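Local coordinates for protein polysialic acid O-acetyltransferase (Escherichia coli, PDB 3JQY) that transfers acetyl groups from acetyl-CoA to O7 or O9 of the sialic acid units in long capsular polysialic acid chains, at residues L141-H147 and N159-I164; I178-V182 and V196-V200. All blocks are in the same frame, centred on the assembly; numbering follows the deposited sequence.

Contact 1: residues L141-H147 and N159-I164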
loop_
_atom_site.group_PDB
_atom_site.type_symbol
_atom_site.label_atom_id
_atom_site.label_comp_id
_atom_site.label_asym_id
_atom_site.label_seq_id
_atom_site.Cartn_x
_atom_site.Cartn_y
_atom_site.Cartn_z
ATOM N N LEU B 141 -12.193 4.017 -4.025
ATOM C CA LEU B 141 -13.075 5.134 -3.691
ATOM C C LEU B 141 -13.976 4.700 -2.538
ATOM O O LEU B 141 -14.920 3.930 -2.735
ATOM C CB LEU B 141 -13.895 5.564 -4.913
ATOM C CG LEU B 141 -13.101 5.816 -6.202
ATOM C CD1 LEU B 141 -14.010 6.270 -7.352
ATOM C CD2 LEU B 141 -11.981 6.839 -5.967
ATOM N N ARG B 142 -13.661 5.171 -1.331
ATOM C CA ARG B 142 -14.316 4.674 -0.119
ATOM C C ARG B 142 -15.266 5.712 0.474
ATOM O O ARG B 142 -14.866 6.528 1.300
ATOM C CB ARG B 142 -13.269 4.252 0.921
ATOM C CG ARG B 142 -13.837 3.432 2.076
ATOM C CD ARG B 142 -12.771 3.064 3.121
ATOM N NE ARG B 142 -11.702 2.226 2.572
ATOM C CZ ARG B 142 -11.809 0.921 2.335
ATOM N NH1 ARG B 142 -12.948 0.284 2.593
ATOM N NH2 ARG B 142 -10.775 0.250 1.833
ATOM N N ALA B 143 -16.527 5.677 0.049
ATOM C CA ALA B 143 -17.501 6.693 0.453
ATOM C C ALA B 143 -18.171 6.375 1.786
ATOM O O ALA B 143 -18.914 7.198 2.326
ATOM C CB ALA B 143 -18.550 6.882 -0.631
ATOM N N SER B 144 -17.922 5.173 2.297
ATOM C CA SER B 144 -18.446 4.749 3.593
ATOM C C SER B 144 -17.330 4.158 4.450
ATOM O O SER B 144 -16.470 3.432 3.939
ATOM C CB SER B 144 -19.546 3.707 3.400
ATOM O OG SER B 144 -19.884 3.100 4.638
ATOM N N ASP B 145 -17.352 4.456 5.749
ATOM C CA ASP B 145 -16.326 3.972 6.682
ATOM C C ASP B 145 -16.520 2.510 7.072
ATOM O O ASP B 145 -15.587 1.857 7.545
ATOM C CB ASP B 145 -16.314 4.806 7.969
ATOM C CG ASP B 145 -15.648 6.156 7.796
ATOM O OD1 ASP B 145 -15.171 6.471 6.682
ATOM O OD2 ASP B 145 -15.594 6.906 8.795
ATOM N N GLY B 146 -17.735 2.003 6.915
ATOM C CA GLY B 146 -17.998 0.603 7.208
ATOM C C GLY B 146 -18.543 0.324 8.597
ATOM O O GLY B 146 -19.331 -0.607 8.773
ATOM N N HIS B 147 -18.150 1.146 9.561
ATOM C CA HIS B 147 -18.579 1.004 10.948
ATOM C C HIS B 147 -18.819 2.390 11.537
ATOM O O HIS B 147 -18.201 3.361 11.106
ATOM C CB HIS B 147 -17.520 0.252 11.766
ATOM C CG HIS B 147 -17.241 -1.126 11.254
ATOM N ND1 HIS B 147 -18.158 -2.153 11.339
ATOM C CD2 HIS B 147 -16.136 -1.653 10.676
ATOM C CE1 HIS B 147 -17.634 -3.250 10.823
ATOM N NE2 HIS B 147 -16.409 -2.975 10.413
ATOM N N ASN B 159 -19.837 9.931 11.478
ATOM C CA ASN B 159 -19.120 9.547 10.261
ATOM C C ASN B 159 -20.056 8.940 9.227
ATOM O O ASN B 159 -19.758 7.894 8.642
ATOM C CB ASN B 159 -17.978 8.570 10.566
ATOM C CG ASN B 159 -18.478 7.199 10.976
ATOM O OD1 ASN B 159 -19.571 7.063 11.533
ATOM N ND2 ASN B 159 -17.682 6.171 10.696
ATOM N N TRP B 160 -21.197 9.588 9.015
ATOM C CA TRP B 160 -22.123 9.171 7.969
ATOM C C TRP B 160 -21.413 9.162 6.611
ATOM O O TRP B 160 -20.526 9.976 6.357
ATOM C CB TRP B 160 -23.335 10.108 7.918
ATOM C CG TRP B 160 -24.226 10.036 9.137
ATOM C CD1 TRP B 160 -24.340 10.971 10.128
ATOM C CD2 TRP B 160 -25.132 8.978 9.477
ATOM N NE1 TRP B 160 -25.257 10.554 11.068
ATOM C CE2 TRP B 160 -25.755 9.335 10.692
ATOM C CE3 TRP B 160 -25.469 7.760 8.879
ATOM C CZ2 TRP B 160 -26.700 8.520 11.314
ATOM C CZ3 TRP B 160 -26.411 6.952 9.496
ATOM C CH2 TRP B 160 -27.015 7.336 10.702
ATOM N N ALA B 161 -21.803 8.234 5.743
ATOM C CA ALA B 161 -21.257 8.185 4.391
ATOM C C ALA B 161 -21.499 9.507 3.677
ATOM O O ALA B 161 -22.517 10.172 3.911
ATOM C CB ALA B 161 -21.876 7.036 3.606
ATOM N N LYS B 162 -20.566 9.878 2.801
ATOM C CA LYS B 162 -20.649 11.123 2.035
ATOM C C LYS B 162 -20.137 10.901 0.608
ATOM O O LYS B 162 -19.178 10.153 0.398
ATOM C CB LYS B 162 -19.854 12.233 2.717
ATOM C CG LYS B 162 -20.360 12.577 4.119
ATOM C CD LYS B 162 -19.724 13.855 4.649
ATOM C CE LYS B 162 -20.292 14.223 6.016
ATOM N NZ LYS B 162 -21.784 14.166 6.037
ATOM N N ASP B 163 -20.777 11.556 -0.358
ATOM C CA ASP B 163 -20.481 11.350 -1.778
ATOM C C ASP B 163 -19.020 11.607 -2.156
ATOM O O ASP B 163 -18.365 12.497 -1.612
ATOM C CB ASP B 163 -21.341 12.270 -2.657
ATOM C CG ASP B 163 -22.830 11.987 -2.548
ATOM O OD1 ASP B 163 -23.240 11.003 -1.901
ATOM O OD2 ASP B 163 -23.602 12.772 -3.131
ATOM N N ILE B 164 -18.531 10.846 -3.130
ATOM C CA ILE B 164 -17.249 11.142 -3.756
ATOM C C ILE B 164 -17.510 11.552 -5.197
ATOM O O ILE B 164 -18.244 10.883 -5.915
ATOM C CB ILE B 164 -16.297 9.922 -3.730
ATOM C CG1 ILE B 164 -15.890 9.619 -2.288
ATOM C CG2 ILE B 164 -15.064 10.200 -4.566
ATOM C CD1 ILE B 164 -15.284 8.250 -2.076
HETATM O O HOH W 1 -19.498 6.084 6.525
#
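The side-chain amide of Asn159 joins the two ends of a loop excursion by giving both its hydrogens to the 141-147 segment. Asn159 ND2 donates to the backbone O of His147 at 2.9 Å, with that oxygen almost exactly in the amide plane, and to OD2 of Asp145 at 2.9 Å. The carboxylate and amide planes are turned 55° apart, and OD2 is met on its anti side. With CG lodged between the backbone N and carbonyl carbon (chi1 70°), the amide spans both acceptors, while Asn159 OD1 accepts from Ile149 N and Arg157. A leucine here would probably leave His147 O and Asp145 OD2 without this donor and let the two ends of the excursion drift apart.

The hexapeptide-repeat enzyme coils as a left-handed beta-helix, and here the chain leaves a coil after strand 139-142 and returns into strand 164-166. By similarity, Asp145, Gly146 and His147 bind acetyl-CoA.

Backbone polar links continue the seam. Lys162 N donates to Ala143 O at 3.2 Å, and a water accepts from Asp145 N while donating to Asn159 O.

Apolar contact is concentrated at the end nearer the coil. Ile164 CD1 lies 3.6 Å from the backbone N of both Arg142 and Ala143, 3.8 Å from Ala143 CB, and also reaches Leu141 CB. Farther along, Ala161 CB lies 3.2 Å from Ala143 O and also meets Ser144 CB.

Contact 2: residues I178-V182 and V196-V200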
loop_
_atom_site.group_PDB
_atom_site.type_symbol
_atom_site.label_atom_id
_atom_site.label_comp_id
_atom_site.label_asym_id
_atom_site.label_seq_id
_atom_site.Cartn_x
_atom_site.Cartn_y
_atom_site.Cartn_z
ATOM N N ILE B 178 -9.365 7.453 -2.132
ATOM C CA ILE B 178 -10.112 8.686 -1.968
ATOM C C ILE B 178 -11.219 8.412 -0.956
ATOM O O ILE B 178 -12.021 7.497 -1.139
ATOM C CB ILE B 178 -10.675 9.176 -3.305
ATOM C CG1 ILE B 178 -9.531 9.480 -4.273
ATOM C CG2 ILE B 178 -11.522 10.422 -3.104
ATOM C CD1 ILE B 178 -9.986 10.065 -5.589
ATOM N N MET B 179 -11.236 9.184 0.126
ATOM C CA MET B 179 -12.165 8.941 1.234
ATOM C C MET B 179 -13.475 9.721 1.108
ATOM O O MET B 179 -13.674 10.469 0.151
ATOM C CB MET B 179 -11.484 9.240 2.575
ATOM C CG MET B 179 -10.222 8.417 2.831
ATOM S SD MET B 179 -10.488 6.642 2.580
ATOM C CE MET B 179 -9.103 5.957 3.492
ATOM N N LYS B 180 -14.376 9.538 2.073
ATOM C CA LYS B 180 -15.737 10.041 1.906
ATOM C C LYS B 180 -15.812 11.565 1.833
ATOM O O LYS B 180 -15.027 12.277 2.473
ATOM C CB LYS B 180 -16.658 9.519 3.012
ATOM C CG LYS B 180 -16.348 10.074 4.401
ATOM C CD LYS B 180 -17.195 9.353 5.446
ATOM C CE LYS B 180 -16.861 9.817 6.855
ATOM N NZ LYS B 180 -15.428 9.561 7.196
ATOM N N GLY B 181 -16.747 12.053 1.028
ATOM C CA GLY B 181 -17.051 13.471 0.972
ATOM C C GLY B 181 -16.076 14.281 0.142
ATOM O O GLY B 181 -16.128 15.510 0.146
ATOM N N VAL B 182 -15.188 13.601 -0.572
ATOM C CA VAL B 182 -14.163 14.296 -1.335
ATOM C C VAL B 182 -14.588 14.554 -2.782
ATOM O O VAL B 182 -15.101 13.664 -3.468
ATOM C CB VAL B 182 -12.833 13.507 -1.334
ATOM C CG1 VAL B 182 -11.849 14.101 -2.349
ATOM C CG2 VAL B 182 -12.229 13.497 0.057
ATOM N N VAL B 196 -6.557 10.689 0.071
ATOM C CA VAL B 196 -7.175 12.001 -0.059
ATOM C C VAL B 196 -8.389 12.089 0.852
ATOM O O VAL B 196 -9.334 11.301 0.721
ATOM C CB VAL B 196 -7.612 12.264 -1.511
ATOM C CG1 VAL B 196 -8.191 13.671 -1.637
ATOM C CG2 VAL B 196 -6.440 12.059 -2.474
ATOM N N THR B 197 -8.364 13.044 1.778
ATOM C CA THR B 197 -9.429 13.158 2.771
ATOM C C THR B 197 -10.188 14.482 2.689
ATOM O O THR B 197 -11.232 14.628 3.320
ATOM C CB THR B 197 -8.875 12.996 4.206
ATOM O OG1 THR B 197 -7.914 14.027 4.465
ATOM C CG2 THR B 197 -8.200 11.643 4.367
ATOM N N LYS B 198 -9.692 15.345 1.856
ATOM C CA LYS B 198 -10.322 16.657 1.718
ATOM C C LYS B 198 -10.398 17.073 0.252
ATOM O O LYS B 198 -9.621 16.596 -0.572
ATOM C CB LYS B 198 -9.535 17.706 2.504
ATOM C CG LYS B 198 -9.546 17.480 4.005
ATOM C CD LYS B 198 -8.743 18.564 4.704
ATOM C CE LYS B 198 -8.686 18.349 6.211
ATOM N NZ LYS B 198 -10.050 18.426 6.817
ATOM N N ASP B 199 -11.307 17.945 -0.149
ATOM C CA ASP B 199 -11.474 18.343 -1.550
ATOM C C ASP B 199 -10.158 18.780 -2.186
ATOM O O ASP B 199 -9.320 19.409 -1.534
ATOM C CB ASP B 199 -12.475 19.498 -1.673
ATOM C CG ASP B 199 -13.888 19.104 -1.286
ATOM O OD1 ASP B 199 -14.169 17.896 -1.173
ATOM O OD2 ASP B 199 -14.727 20.012 -1.096
ATOM N N VAL B 200 -9.986 18.436 -3.461
ATOM C CA VAL B 200 -8.876 18.933 -4.263
ATOM C C VAL B 200 -9.465 19.811 -5.366
ATOM O O VAL B 200 -10.262 19.341 -6.167
ATOM C CB VAL B 200 -8.091 17.771 -4.907
ATOM C CG1 VAL B 200 -6.960 18.306 -5.793
ATOM C CG2 VAL B 200 -7.545 16.843 -3.843
HETATM O O HOH W 2 -12.662 12.312 3.894
#
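Ile178 and Val196 form a parallel beta bridge, after which the first chain bends through a type II turn from Met179 to Val182 and the second runs on through a loop. These are equivalent corners on successive coils of the left-handed beta-helix, the hexapeptide-repeat fold in which short parallel strands stack rung upon rung. The bridge is closed by Met179 N, which donates to Val196 O at 2.9 Å with an N-H...O angle of 167°. Beyond it the coils are joined by a water that donates to both Lys180 O and Thr197 O. Gly181, at positive phi (80°), occupies the turn position that favours glycine.

The apolar side chains differ in how they meet. Val182 crosses Val196 at about a right angle, their CG1 methyls 3.8 Å apart, and Ile178 CG1 lies more loosely against Val196 CB. Val182 puts CG1 anti to its own backbone N (chi1 169°), which turns the other methyl, CG2, onto the peptide between Thr197 and Lys198, 3.5 Å from Thr197 C. On the outer side Met179 and Thr197 run side by side, pointing the same way, and touch through Met179 CG and Thr197 CG2. Met179 also packs on Tyr192 of the second subunit.

Lys180 and Lys198 both belong, by similarity, to the acetyl-CoA site. Asp199 OD1 accepts a hydrogen bond from Ser183 N, and the same oxygen lies 3.6 Å from Val182 CA.

Both contacts lie along one corner of the beta-helix, each partly buried and each with a bridging water, but they use it differently. Contact 1 gathers an excursion that leaves the coil, adding the side-chain bonds of Asn159 to a backbone one; contact 2 stacks two ordinary rungs, its direct bond purely backbone, with branched aliphatic packing. Their buried ends share the interior: Leu141 and Ile164 of contact 1 both touch Ile178 of contact 2, and Arg142 N probably bonds to Ile178 O. Toward the surface the chemistry turns ionic, where Asp145 OD2 forms a salt bridge with Lys180 NZ at 3.1 Å, joining two residues that by similarity bind acetyl-CoA.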